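Local structure of topoisomerase I-like protein (Leishmania donovani, 2B9S) at residues Y71-F81 with L162-G173; W6-I14 with S236-V244. The protein forms the large subunit of a heterodimeric topoisomerase I, which probably relaxes supercoiled DNA by transiently nicking and resealing one strand. All coordinates share one frame; numbering follows the deposited sequence.

Contact 1: residues Y71-F81 with L162-G173; sequences YYRMEVFRRNF and LFRGRGKHPLMG. With nucleotides of chain C; nucleotides of chain B.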
loop_
_atom_site.group_PDB
_atom_site.type_symbol
_atom_site.label_atom_id
_atom_site.label_comp_id
_atom_site.label_asym_id
_atom_site.label_seq_id
_atom_site.Cartn_x
_atom_site.Cartn_y
_atom_site.Cartn_z
ATOM N N TYR D 71 17.379 -5.641 -10.477
ATOM C CA TYR D 71 18.020 -4.741 -9.504
ATOM C C TYR D 71 19.548 -4.817 -9.523
ATOM O O TYR D 71 20.236 -3.791 -9.421
ATOM C CB TYR D 71 17.555 -5.083 -8.082
ATOM C CG TYR D 71 16.263 -4.459 -7.626
ATOM C CD1 TYR D 71 16.067 -3.073 -7.682
ATOM C CD2 TYR D 71 15.251 -5.248 -7.066
ATOM C CE1 TYR D 71 14.869 -2.479 -7.213
ATOM C CE2 TYR D 71 14.040 -4.668 -6.607
ATOM C CZ TYR D 71 13.866 -3.282 -6.677
ATOM O OH TYR D 71 12.685 -2.708 -6.220
ATOM N N TYR D 72 20.063 -6.040 -9.625
ATOM C CA TYR D 72 21.506 -6.338 -9.551
ATOM C C TYR D 72 22.343 -5.595 -10.582
ATOM O O TYR D 72 23.518 -5.314 -10.340
ATOM C CB TYR D 72 21.708 -7.839 -9.747
ATOM C CG TYR D 72 23.064 -8.405 -9.378
ATOM C CD1 TYR D 72 24.064 -8.611 -10.354
ATOM C CD2 TYR D 72 23.325 -8.808 -8.073
ATOM C CE1 TYR D 72 25.300 -9.173 -10.014
ATOM C CE2 TYR D 72 24.541 -9.377 -7.723
ATOM C CZ TYR D 72 25.527 -9.557 -8.687
ATOM O OH TYR D 72 26.723 -10.129 -8.290
ATOM N N ARG D 73 21.721 -5.292 -11.724
ATOM C CA ARG D 73 22.355 -4.607 -12.839
ATOM C C ARG D 73 22.020 -3.115 -12.911
ATOM O O ARG D 73 22.462 -2.430 -13.817
ATOM C CB ARG D 73 21.979 -5.313 -14.152
ATOM N N MET D 74 21.241 -2.603 -11.958
ATOM C CA MET D 74 20.931 -1.169 -11.900
ATOM C C MET D 74 22.016 -0.408 -11.157
ATOM O O MET D 74 22.379 -0.786 -10.056
ATOM C CB MET D 74 19.585 -0.940 -11.219
ATOM C CG MET D 74 18.411 -1.511 -11.981
ATOM S SD MET D 74 16.849 -1.143 -11.175
ATOM C CE MET D 74 15.806 -2.323 -12.023
ATOM N N GLU D 75 22.521 0.675 -11.729
ATOM C CA GLU D 75 23.594 1.417 -11.060
ATOM C C GLU D 75 23.252 1.998 -9.690
ATOM O O GLU D 75 24.107 2.020 -8.808
ATOM C CB GLU D 75 24.195 2.514 -11.941
ATOM C CG GLU D 75 25.519 2.091 -12.604
ATOM C CD GLU D 75 26.539 1.440 -11.625
ATOM O OE1 GLU D 75 26.756 1.976 -10.488
ATOM O OE2 GLU D 75 27.124 0.387 -12.006
ATOM N N VAL D 76 22.019 2.476 -9.518
ATOM C CA VAL D 76 21.629 3.115 -8.269
ATOM C C VAL D 76 21.573 2.064 -7.162
ATOM O O VAL D 76 22.024 2.310 -6.050
ATOM C CB VAL D 76 20.281 3.867 -8.396
ATOM C CG1 VAL D 76 19.851 4.429 -7.045
ATOM C CG2 VAL D 76 20.396 5.012 -9.443
ATOM N N PHE D 77 21.021 0.900 -7.499
ATOM C CA PHE D 77 20.919 -0.218 -6.592
ATOM C C PHE D 77 22.305 -0.675 -6.119
ATOM O O PHE D 77 22.530 -0.828 -4.916
ATOM C CB PHE D 77 20.155 -1.383 -7.250
ATOM C CG PHE D 77 19.884 -2.528 -6.306
ATOM C CD1 PHE D 77 20.801 -3.595 -6.178
ATOM C CD2 PHE D 77 18.737 -2.545 -5.537
ATOM C CE1 PHE D 77 20.569 -4.649 -5.284
ATOM C CE2 PHE D 77 18.496 -3.604 -4.645
ATOM C CZ PHE D 77 19.422 -4.652 -4.521
ATOM N N ARG D 78 23.214 -0.854 -7.084
ATOM C CA ARG D 78 24.590 -1.303 -6.850
ATOM C C ARG D 78 25.385 -0.309 -6.019
ATOM O O ARG D 78 26.137 -0.690 -5.115
ATOM C CB ARG D 78 25.308 -1.526 -8.184
ATOM C CG ARG D 78 24.746 -2.639 -9.012
ATOM C CD ARG D 78 25.367 -2.651 -10.402
ATOM N NE ARG D 78 26.781 -3.037 -10.376
ATOM C CZ ARG D 78 27.237 -4.288 -10.431
ATOM N NH1 ARG D 78 26.403 -5.326 -10.511
ATOM N NH2 ARG D 78 28.548 -4.499 -10.410
ATOM N N ARG D 79 25.202 0.965 -6.331
ATOM C CA ARG D 79 25.838 2.037 -5.601
ATOM C C ARG D 79 25.361 2.093 -4.149
ATOM O O ARG D 79 26.165 2.223 -3.231
ATOM C CB ARG D 79 25.647 3.385 -6.316
ATOM C CG ARG D 79 25.571 4.590 -5.370
ATOM C CD ARG D 79 25.985 5.923 -6.001
ATOM N NE ARG D 79 25.588 6.045 -7.401
ATOM C CZ ARG D 79 24.383 6.428 -7.826
ATOM N NH1 ARG D 79 23.414 6.727 -6.961
ATOM N NH2 ARG D 79 24.153 6.495 -9.136
ATOM N N ASN D 80 24.062 1.990 -3.936
ATOM C CA ASN D 80 23.533 2.096 -2.579
ATOM C C ASN D 80 23.903 0.903 -1.712
ATOM O O ASN D 80 24.225 1.066 -0.545
ATOM C CB ASN D 80 22.030 2.294 -2.608
ATOM C CG ASN D 80 21.644 3.698 -2.973
ATOM O OD1 ASN D 80 22.322 4.654 -2.596
ATOM N ND2 ASN D 80 20.539 3.840 -3.720
ATOM N N PHE D 81 23.851 -0.290 -2.295
ATOM C CA PHE D 81 24.372 -1.497 -1.644
ATOM C C PHE D 81 25.831 -1.340 -1.194
ATOM O O PHE D 81 26.159 -1.628 -0.043
ATOM C CB PHE D 81 24.231 -2.745 -2.536
ATOM C CG PHE D 81 25.237 -3.831 -2.191
ATOM C CD1 PHE D 81 25.061 -4.635 -1.039
ATOM C CD2 PHE D 81 26.404 -3.995 -2.963
ATOM C CE1 PHE D 81 26.021 -5.600 -0.680
ATOM C CE2 PHE D 81 27.347 -4.939 -2.620
ATOM C CZ PHE D 81 27.154 -5.756 -1.476
ATOM N N LEU D 162 18.245 -5.612 1.360
ATOM C CA LEU D 162 18.501 -4.495 0.455
ATOM C C LEU D 162 17.169 -3.899 0.006
ATOM O O LEU D 162 16.315 -4.605 -0.543
ATOM C CB LEU D 162 19.337 -4.981 -0.743
ATOM C CG LEU D 162 20.641 -5.685 -0.357
ATOM C CD1 LEU D 162 21.501 -6.068 -1.627
ATOM C CD2 LEU D 162 21.404 -4.805 0.686
ATOM N N PHE D 163 16.980 -2.617 0.287
ATOM C CA PHE D 163 15.727 -1.891 -0.010
ATOM C C PHE D 163 15.215 -2.010 -1.448
ATOM O O PHE D 163 15.883 -1.583 -2.388
ATOM C CB PHE D 163 15.878 -0.407 0.345
ATOM C CG PHE D 163 14.632 0.420 0.073
ATOM C CD1 PHE D 163 14.656 1.474 -0.843
ATOM C CD2 PHE D 163 13.447 0.137 0.727
ATOM C CE1 PHE D 163 13.525 2.227 -1.081
ATOM C CE2 PHE D 163 12.299 0.886 0.501
ATOM C CZ PHE D 163 12.336 1.929 -0.401
ATOM N N ARG D 164 14.009 -2.558 -1.600
ATOM C CA ARG D 164 13.409 -2.750 -2.919
ATOM C C ARG D 164 12.439 -1.641 -3.290
ATOM O O ARG D 164 11.214 -1.797 -3.232
ATOM C CB ARG D 164 12.847 -4.174 -3.088
ATOM C CG ARG D 164 14.004 -5.174 -3.235
ATOM C CD ARG D 164 13.708 -6.563 -2.717
ATOM N NE ARG D 164 13.243 -7.430 -3.781
ATOM C CZ ARG D 164 13.868 -8.507 -4.243
ATOM N NH1 ARG D 164 15.028 -8.910 -3.739
ATOM N NH2 ARG D 164 13.302 -9.197 -5.222
ATOM N N GLY D 165 13.017 -0.507 -3.680
ATOM C CA GLY D 165 12.230 0.623 -4.116
ATOM C C GLY D 165 11.642 0.417 -5.494
ATOM O O GLY D 165 12.269 -0.163 -6.376
ATOM N N ARG D 166 10.410 0.885 -5.652
ATOM C CA ARG D 166 9.683 0.848 -6.909
ATOM C C ARG D 166 10.133 1.964 -7.838
ATOM O O ARG D 166 10.444 3.068 -7.398
ATOM C CB ARG D 166 8.177 1.008 -6.642
ATOM C CG ARG D 166 7.543 -0.016 -5.700
ATOM C CD ARG D 166 7.605 -1.430 -6.204
ATOM N NE ARG D 166 6.901 -2.333 -5.277
ATOM C CZ ARG D 166 5.621 -2.709 -5.377
ATOM N NH1 ARG D 166 4.859 -2.295 -6.377
ATOM N NH2 ARG D 166 5.100 -3.500 -4.450
ATOM N N GLY D 167 10.112 1.694 -9.131
ATOM C CA GLY D 167 10.523 2.658 -10.147
ATOM C C GLY D 167 11.937 3.193 -9.960
ATOM O O GLY D 167 12.863 2.449 -9.636
ATOM N N LYS D 168 12.109 4.483 -10.186
ATOM C CA LYS D 168 13.407 5.105 -10.071
ATOM C C LYS D 168 13.605 5.677 -8.675
ATOM O O LYS D 168 13.752 6.884 -8.487
ATOM C CB LYS D 168 13.596 6.173 -11.177
ATOM N N HIS D 169 13.584 4.781 -7.684
ATOM C CA HIS D 169 13.821 5.141 -6.288
ATOM C C HIS D 169 15.312 5.378 -6.026
ATOM O O HIS D 169 16.125 4.478 -6.254
ATOM C CB HIS D 169 13.300 4.057 -5.336
ATOM C CG HIS D 169 12.866 4.599 -4.006
ATOM N ND1 HIS D 169 13.737 5.209 -3.129
ATOM C CD2 HIS D 169 11.648 4.660 -3.425
ATOM C CE1 HIS D 169 13.077 5.612 -2.058
ATOM N NE2 HIS D 169 11.808 5.281 -2.209
ATOM N N PRO D 170 15.676 6.582 -5.529
ATOM C CA PRO D 170 17.098 6.914 -5.314
ATOM C C PRO D 170 17.806 6.111 -4.200
ATOM O O PRO D 170 19.046 6.103 -4.170
ATOM C CB PRO D 170 17.095 8.427 -4.987
ATOM C CG PRO D 170 15.691 8.859 -4.974
ATOM C CD PRO D 170 14.782 7.682 -5.125
ATOM N N LEU D 171 17.030 5.430 -3.340
ATOM C CA LEU D 171 17.567 4.640 -2.225
ATOM C C LEU D 171 17.466 3.128 -2.470
ATOM O O LEU D 171 17.729 2.345 -1.562
ATOM C CB LEU D 171 16.898 5.013 -0.876
ATOM C CG LEU D 171 16.774 6.476 -0.368
ATOM C CD1 LEU D 171 16.187 6.560 1.039
ATOM C CD2 LEU D 171 18.109 7.226 -0.407
ATOM N N MET D 172 17.078 2.693 -3.671
ATOM C CA MET D 172 17.048 1.257 -3.935
ATOM C C MET D 172 18.473 0.680 -3.681
ATOM O O MET D 172 19.477 1.336 -4.003
ATOM C CB MET D 172 16.560 0.951 -5.352
ATOM C CG MET D 172 17.477 1.476 -6.452
ATOM S SD MET D 172 17.118 0.750 -8.053
ATOM C CE MET D 172 15.457 1.380 -8.354
ATOM N N GLY D 173 18.542 -0.497 -3.052
ATOM C CA GLY D 173 19.817 -1.149 -2.724
ATOM C C GLY D 173 20.336 -0.846 -1.334
ATOM O O GLY D 173 21.167 -1.577 -0.822
ATOM P P DA C 14 8.581 2.432 -2.317
ATOM O OP1 DA C 14 9.165 2.565 -3.663
ATOM O OP2 DA C 14 9.224 3.149 -1.219
ATOM O "O5'" DA C 14 7.027 2.749 -2.336
ATOM C "C5'" DA C 14 6.215 2.549 -3.502
ATOM C "C4'" DA C 14 4.904 3.277 -3.267
ATOM O "O4'" DA C 14 4.237 2.771 -2.073
ATOM C "C3'" DA C 14 5.082 4.755 -2.989
ATOM O "O3'" DA C 14 4.038 5.446 -3.658
ATOM C "C2'" DA C 14 4.954 4.863 -1.459
ATOM C "C1'" DA C 14 3.864 3.826 -1.185
ATOM N N9 DA C 14 3.737 3.355 0.214
ATOM C C8 DA C 14 4.734 3.046 1.119
ATOM N N7 DA C 14 4.301 2.629 2.310
ATOM C C5 DA C 14 2.911 2.691 2.177
ATOM C C6 DA C 14 1.833 2.384 3.049
ATOM N N6 DA C 14 1.955 1.950 4.311
ATOM N N1 DA C 14 0.576 2.554 2.594
ATOM C C2 DA C 14 0.384 2.970 1.333
ATOM N N3 DA C 14 1.321 3.278 0.422
ATOM C C4 DA C 14 2.564 3.120 0.902
ATOM P P DG B 2 -1.664 -1.498 -8.610
ATOM O OP1 DG B 2 -1.797 -0.828 -9.913
ATOM O OP2 DG B 2 -2.704 -2.446 -8.109
ATOM O "O5'" DG B 2 -0.254 -2.264 -8.522
ATOM C "C5'" DG B 2 0.936 -1.631 -8.848
ATOM C "C4'" DG B 2 2.106 -2.548 -8.567
ATOM O "O4'" DG B 2 2.090 -2.980 -7.193
ATOM C "C3'" DG B 2 2.184 -3.834 -9.386
ATOM O "O3'" DG B 2 3.566 -4.051 -9.600
ATOM C "C2'" DG B 2 1.608 -4.908 -8.452
ATOM C "C1'" DG B 2 2.090 -4.397 -7.109
ATOM N N9 DG B 2 1.203 -4.792 -6.018
ATOM C C8 DG B 2 -0.181 -4.746 -6.024
ATOM N N7 DG B 2 -0.703 -5.155 -4.902
ATOM C C5 DG B 2 0.410 -5.474 -4.121
ATOM C C6 DG B 2 0.466 -5.984 -2.819
ATOM O O6 DG B 2 -0.489 -6.230 -2.082
ATOM N N1 DG B 2 1.770 -6.183 -2.373
ATOM C C2 DG B 2 2.904 -5.916 -3.112
ATOM N N2 DG B 2 4.065 -6.175 -2.514
ATOM N N3 DG B 2 2.875 -5.437 -4.339
ATOM C C4 DG B 2 1.591 -5.245 -4.777
ATOM P P DA C 13 9.844 -2.132 2.613
ATOM O OP1 DA C 13 10.979 -3.063 2.493
ATOM O OP2 DA C 13 9.794 -1.198 3.722
ATOM O "O5'" DA C 13 9.709 -1.278 1.254
ATOM C "C5'" DA C 13 9.530 -1.907 -0.018
ATOM C "C4'" DA C 13 8.500 -1.122 -0.803
ATOM O "O4'" DA C 13 7.154 -1.456 -0.388
ATOM C "C3'" DA C 13 8.599 0.393 -0.658
ATOM O "O3'" DA C 13 8.563 0.867 -1.972
ATOM C "C2'" DA C 13 7.393 0.790 0.237
ATOM C "C1'" DA C 13 6.382 -0.280 -0.164
ATOM N N9 DA C 13 5.403 -0.598 0.877
ATOM C C8 DA C 13 5.721 -1.037 2.141
ATOM N N7 DA C 13 4.678 -1.241 2.897
ATOM C C5 DA C 13 3.599 -0.956 2.057
ATOM C C6 DA C 13 2.195 -0.983 2.275
ATOM N N6 DA C 13 1.645 -1.380 3.423
ATOM N N1 DA C 13 1.385 -0.611 1.266
ATOM C C2 DA C 13 1.944 -0.239 0.083
ATOM N N3 DA C 13 3.244 -0.166 -0.233
ATOM C C4 DA C 13 4.029 -0.538 0.805
#
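L162 packs its CB and CD1 on F77 CZ, each 3.8 Å away, while CD1 also reaches F81. At R164 the aliphatic CG packs 3.4 Å from Y71 CE2, and the Y71 ring continues past it so that OH donates to G165 O (2.6 Å), approaching from above that carbonyl's plane. One residue on, R166 turns to the DNA: its N bonds OP1 of DA14 of chain C, and NH1 bonds the sugar O4' of DG2 of chain B. The turn H169 to M172 then offers two carbonyls to one amide. N80 ND2 donates to P170 O and M172 O, both at 2.7 Å and near the amide plane, which fixes the rotation of that side chain. M172, its CG between backbone N and carbonyl carbon (chi1 64°), brings SD to the Y71 ring edge as a Met-aromatic contact, 3.7 Å from M74 SD. G173 CA closes on one face of F77, a CH-pi contact, with Y71 CB over the opposite face. The DNA-contacting loop between strands 161-162 and 175-176 thus rests on the start of helix 75-89, with helix 54-64 also touching L162 and F81.

Contact 2: residues W6-I14 with S236-V244; sequences WWEQENLRI and SVKGQSDMV. With nucleotides of chain A.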
loop_
_atom_site.group_PDB
_atom_site.type_symbol
_atom_site.label_atom_id
_atom_site.label_comp_id
_atom_site.label_asym_id
_atom_site.label_seq_id
_atom_site.Cartn_x
_atom_site.Cartn_y
_atom_site.Cartn_z
ATOM N N TRP D 6 -21.294 -7.532 15.098
ATOM C CA TRP D 6 -21.292 -6.100 15.371
ATOM C C TRP D 6 -22.081 -5.336 14.314
ATOM O O TRP D 6 -22.418 -4.166 14.500
ATOM C CB TRP D 6 -19.859 -5.569 15.444
ATOM C CG TRP D 6 -19.123 -5.650 14.141
ATOM C CD1 TRP D 6 -18.198 -6.586 13.777
ATOM C CD2 TRP D 6 -19.249 -4.760 13.027
ATOM N NE1 TRP D 6 -17.742 -6.333 12.506
ATOM C CE2 TRP D 6 -18.372 -5.216 12.022
ATOM C CE3 TRP D 6 -20.017 -3.618 12.774
ATOM C CZ2 TRP D 6 -18.243 -4.573 10.792
ATOM C CZ3 TRP D 6 -19.887 -2.982 11.552
ATOM C CH2 TRP D 6 -19.007 -3.461 10.578
ATOM N N TRP D 7 -22.373 -6.004 13.203
ATOM C CA TRP D 7 -23.101 -5.382 12.103
ATOM C C TRP D 7 -24.575 -5.774 12.125
ATOM O O TRP D 7 -25.379 -5.246 11.358
ATOM C CB TRP D 7 -22.475 -5.764 10.761
ATOM C CG TRP D 7 -22.514 -7.235 10.478
ATOM C CD1 TRP D 7 -23.514 -7.924 9.851
ATOM C CD2 TRP D 7 -21.512 -8.201 10.811
ATOM N NE1 TRP D 7 -23.193 -9.259 9.775
ATOM C CE2 TRP D 7 -21.969 -9.456 10.357
ATOM C CE3 TRP D 7 -20.268 -8.136 11.449
ATOM C CZ2 TRP D 7 -21.230 -10.626 10.520
ATOM C CZ3 TRP D 7 -19.538 -9.299 11.610
ATOM C CH2 TRP D 7 -20.020 -10.526 11.147
ATOM N N GLU D 8 -24.921 -6.705 13.008
ATOM C CA GLU D 8 -26.316 -6.966 13.339
ATOM C C GLU D 8 -26.748 -6.176 14.570
ATOM O O GLU D 8 -27.915 -6.205 14.961
ATOM C CB GLU D 8 -26.542 -8.462 13.569
ATOM C CG GLU D 8 -25.942 -9.352 12.493
ATOM C CD GLU D 8 -26.003 -10.823 12.854
ATOM O OE1 GLU D 8 -25.430 -11.206 13.895
ATOM O OE2 GLU D 8 -26.624 -11.597 12.096
ATOM N N GLN D 9 -25.799 -5.470 15.176
ATOM C CA GLN D 9 -26.092 -4.617 16.314
ATOM C C GLN D 9 -27.084 -3.508 15.964
ATOM O O GLN D 9 -27.071 -2.972 14.848
ATOM C CB GLN D 9 -24.803 -3.989 16.817
ATOM C CG GLN D 9 -24.894 -3.385 18.199
ATOM C CD GLN D 9 -24.899 -4.437 19.285
ATOM O OE1 GLN D 9 -24.242 -5.482 19.160
ATOM N NE2 GLN D 9 -25.642 -4.170 20.362
ATOM N N GLU D 10 -27.927 -3.168 16.939
ATOM C CA GLU D 10 -28.958 -2.150 16.784
ATOM C C GLU D 10 -28.376 -0.751 16.524
ATOM O O GLU D 10 -28.413 -0.261 15.384
ATOM C CB GLU D 10 -29.895 -2.150 18.007
ATOM N N ASN D 11 -27.832 -0.113 17.562
ATOM C CA ASN D 11 -27.374 1.276 17.427
ATOM C C ASN D 11 -25.940 1.508 17.914
ATOM O O ASN D 11 -25.699 2.356 18.789
ATOM C CB ASN D 11 -28.361 2.240 18.115
ATOM N N LEU D 12 -24.992 0.769 17.332
ATOM C CA LEU D 12 -23.586 0.848 17.746
ATOM C C LEU D 12 -22.908 2.119 17.240
ATOM O O LEU D 12 -23.149 2.571 16.115
ATOM C CB LEU D 12 -22.792 -0.402 17.327
ATOM C CG LEU D 12 -22.075 -0.504 15.968
ATOM C CD1 LEU D 12 -20.937 -1.529 16.037
ATOM C CD2 LEU D 12 -23.035 -0.816 14.819
ATOM N N ARG D 13 -22.073 2.693 18.101
ATOM C CA ARG D 13 -21.239 3.824 17.737
ATOM C C ARG D 13 -19.875 3.290 17.314
ATOM O O ARG D 13 -19.127 2.745 18.137
ATOM C CB ARG D 13 -21.098 4.794 18.918
ATOM N N ILE D 14 -19.560 3.417 16.032
ATOM C CA ILE D 14 -18.218 3.062 15.565
ATOM C C ILE D 14 -17.272 4.235 15.862
ATOM O O ILE D 14 -17.545 5.374 15.468
ATOM C CB ILE D 14 -18.200 2.635 14.068
ATOM C CG1 ILE D 14 -19.097 1.391 13.862
ATOM C CG2 ILE D 14 -16.751 2.384 13.601
ATOM C CD1 ILE D 14 -19.333 0.968 12.414
ATOM N N SER D 236 -12.760 -6.914 13.606
ATOM C CA SER D 236 -13.900 -6.010 13.634
ATOM C C SER D 236 -13.503 -4.547 13.548
ATOM O O SER D 236 -14.256 -3.736 13.009
ATOM C CB SER D 236 -14.786 -6.271 14.864
ATOM O OG SER D 236 -14.023 -6.303 16.044
ATOM N N VAL D 237 -12.330 -4.204 14.073
ATOM C CA VAL D 237 -11.844 -2.821 13.995
ATOM C C VAL D 237 -11.561 -2.427 12.537
ATOM O O VAL D 237 -11.748 -1.273 12.162
ATOM C CB VAL D 237 -10.614 -2.535 14.937
ATOM C CG1 VAL D 237 -9.356 -3.262 14.477
ATOM C CG2 VAL D 237 -10.347 -1.018 15.023
ATOM N N LYS D 238 -11.141 -3.396 11.718
ATOM C CA LYS D 238 -10.849 -3.134 10.314
ATOM C C LYS D 238 -12.155 -3.089 9.549
ATOM O O LYS D 238 -12.327 -2.245 8.675
ATOM C CB LYS D 238 -9.932 -4.201 9.704
ATOM C CG LYS D 238 -8.478 -4.176 10.200
ATOM C CD LYS D 238 -7.678 -2.964 9.691
ATOM C CE LYS D 238 -6.239 -3.059 10.157
ATOM N NZ LYS D 238 -5.418 -1.860 9.820
ATOM N N GLY D 239 -13.065 -4.001 9.906
ATOM C CA GLY D 239 -14.349 -4.160 9.234
ATOM C C GLY D 239 -15.194 -2.934 9.389
ATOM O O GLY D 239 -15.788 -2.463 8.426
ATOM N N GLN D 240 -15.216 -2.407 10.610
ATOM C CA GLN D 240 -16.044 -1.268 10.971
ATOM C C GLN D 240 -15.549 0.005 10.323
ATOM O O GLN D 240 -16.350 0.816 9.851
ATOM C CB GLN D 240 -16.065 -1.080 12.492
ATOM C CG GLN D 240 -16.673 -2.231 13.243
ATOM C CD GLN D 240 -16.603 -2.071 14.731
ATOM O OE1 GLN D 240 -16.147 -1.052 15.237
ATOM N NE2 GLN D 240 -17.070 -3.076 15.451
ATOM N N SER D 241 -14.234 0.201 10.310
ATOM C CA SER D 241 -13.678 1.374 9.636
ATOM C C SER D 241 -13.839 1.216 8.116
ATOM O O SER D 241 -14.048 2.183 7.393
ATOM C CB SER D 241 -12.235 1.661 10.088
ATOM O OG SER D 241 -11.307 0.798 9.475
ATOM N N ASP D 242 -13.815 -0.027 7.655
ATOM C CA ASP D 242 -14.075 -0.342 6.255
ATOM C C ASP D 242 -15.508 -0.039 5.777
ATOM O O ASP D 242 -15.716 0.378 4.638
ATOM C CB ASP D 242 -13.773 -1.809 6.023
ATOM C CG ASP D 242 -12.979 -2.041 4.785
ATOM O OD1 ASP D 242 -12.459 -1.063 4.208
ATOM O OD2 ASP D 242 -12.858 -3.217 4.392
ATOM N N MET D 243 -16.496 -0.272 6.641
ATOM C CA MET D 243 -17.879 0.022 6.308
ATOM C C MET D 243 -18.161 1.527 6.366
ATOM O O MET D 243 -18.876 2.074 5.530
ATOM C CB MET D 243 -18.832 -0.724 7.245
ATOM C CG MET D 243 -20.282 -0.608 6.776
ATOM S SD MET D 243 -21.471 -0.583 8.105
ATOM C CE MET D 243 -21.791 -2.342 8.301
ATOM N N VAL D 244 -17.604 2.178 7.378
ATOM C CA VAL D 244 -17.709 3.619 7.552
ATOM C C VAL D 244 -17.155 4.366 6.325
ATOM O O VAL D 244 -17.756 5.333 5.834
ATOM C CB VAL D 244 -17.030 4.020 8.880
ATOM C CG1 VAL D 244 -16.613 5.481 8.903
ATOM C CG2 VAL D 244 -17.966 3.676 10.057
ATOM P P DT A 9 -7.235 1.462 8.263
ATOM O OP1 DT A 9 -8.686 1.316 8.443
ATOM O OP2 DT A 9 -6.334 0.343 8.535
ATOM O "O5'" DT A 9 -7.072 1.974 6.748
ATOM C "C5'" DT A 9 -7.715 3.192 6.304
ATOM C "C4'" DT A 9 -7.314 3.537 4.868
ATOM O "O4'" DT A 9 -5.885 3.734 4.686
ATOM C "C3'" DT A 9 -7.714 2.491 3.824
ATOM O "O3'" DT A 9 -8.153 3.192 2.657
ATOM C "C2'" DT A 9 -6.424 1.688 3.636
ATOM C "C1'" DT A 9 -5.394 2.814 3.737
ATOM N N1 DT A 9 -4.060 2.392 4.219
ATOM C C2 DT A 9 -2.961 2.644 3.429
ATOM O O2 DT A 9 -3.052 3.186 2.325
ATOM N N3 DT A 9 -1.770 2.235 3.990
ATOM C C4 DT A 9 -1.582 1.617 5.212
ATOM O O4 DT A 9 -0.462 1.293 5.601
ATOM C C5 DT A 9 -2.784 1.365 5.982
ATOM C C7 DT A 9 -2.760 0.647 7.317
ATOM C C6 DT A 9 -3.946 1.764 5.444
#
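W6 lies with one indole face on the side chain of Q240, whose CG sits 3.4 Å from the centroid of the six-membered ring and only 3° off its normal, a CH-pi contact almost exactly over the centre. The glutamine chain is straight (chi2 176°) and crosses the indole, carrying NE2 over the same face to 3.5 Å from W6 CG; the amide plane stands 65° from the ring, so the two groups do not stack flat. W7 CE3 lies against the opposite face, leaving the W6 indole between its neighbour and the helix. Around the rest of the ring, S236 CB comes to 3.6 Å from CD1, and the methyl CE of M243, at the end of a doubly kinked chain, reaches CH2 at 3.8 Å. G239 has no side chain to hold the indole off, and its carbonyl carbon approaches CZ2.

I14 takes the other flank of Q240. Its CG2 is 3.7 Å from Q240 CB, and its CD1 meets V244 CG2 at 3.8 Å, the two side chains lying alongside one another and pointing opposite ways. No hydrogen bond crosses the contact, which is held by apolar and CH-pi packing; S236 OG is bonded instead to E150. W53 of the smaller chain meets the W6 ring and also packs on W7 and M243, extending the aromatic cluster across the subunit interface.

A different side of the helix serves the DNA: K238 NZ and S241 OG bond OP2 and OP1 of DT9 of chain A, at 2.7 and 2.9 Å. An N-terminal segment thus packs on the first turns of helix 236-266, within the catalytic-core family region, consistent with the clamp that type IB topoisomerases close around duplex DNA.

How the contacts relate
Contacts 1 and 2 lie on opposite sides of the chain's centre, their own centres 42 Å apart and their nearest atoms about 18 Å apart, so neither touches the other. In sequence, contact 1 is nested within the loop that contact 2 closes. What unites them is the DNA: the 162-173 loop grips chains B and C, whereas helix segment 236-244 holds a phosphate of chain A, consistent with the clamp-like enclosure of duplex known for this family. The vanadate, bound by R290, K328, R386 and H429, marks the active site. The R166 side chain of contact 1 is about 12 Å from the ion.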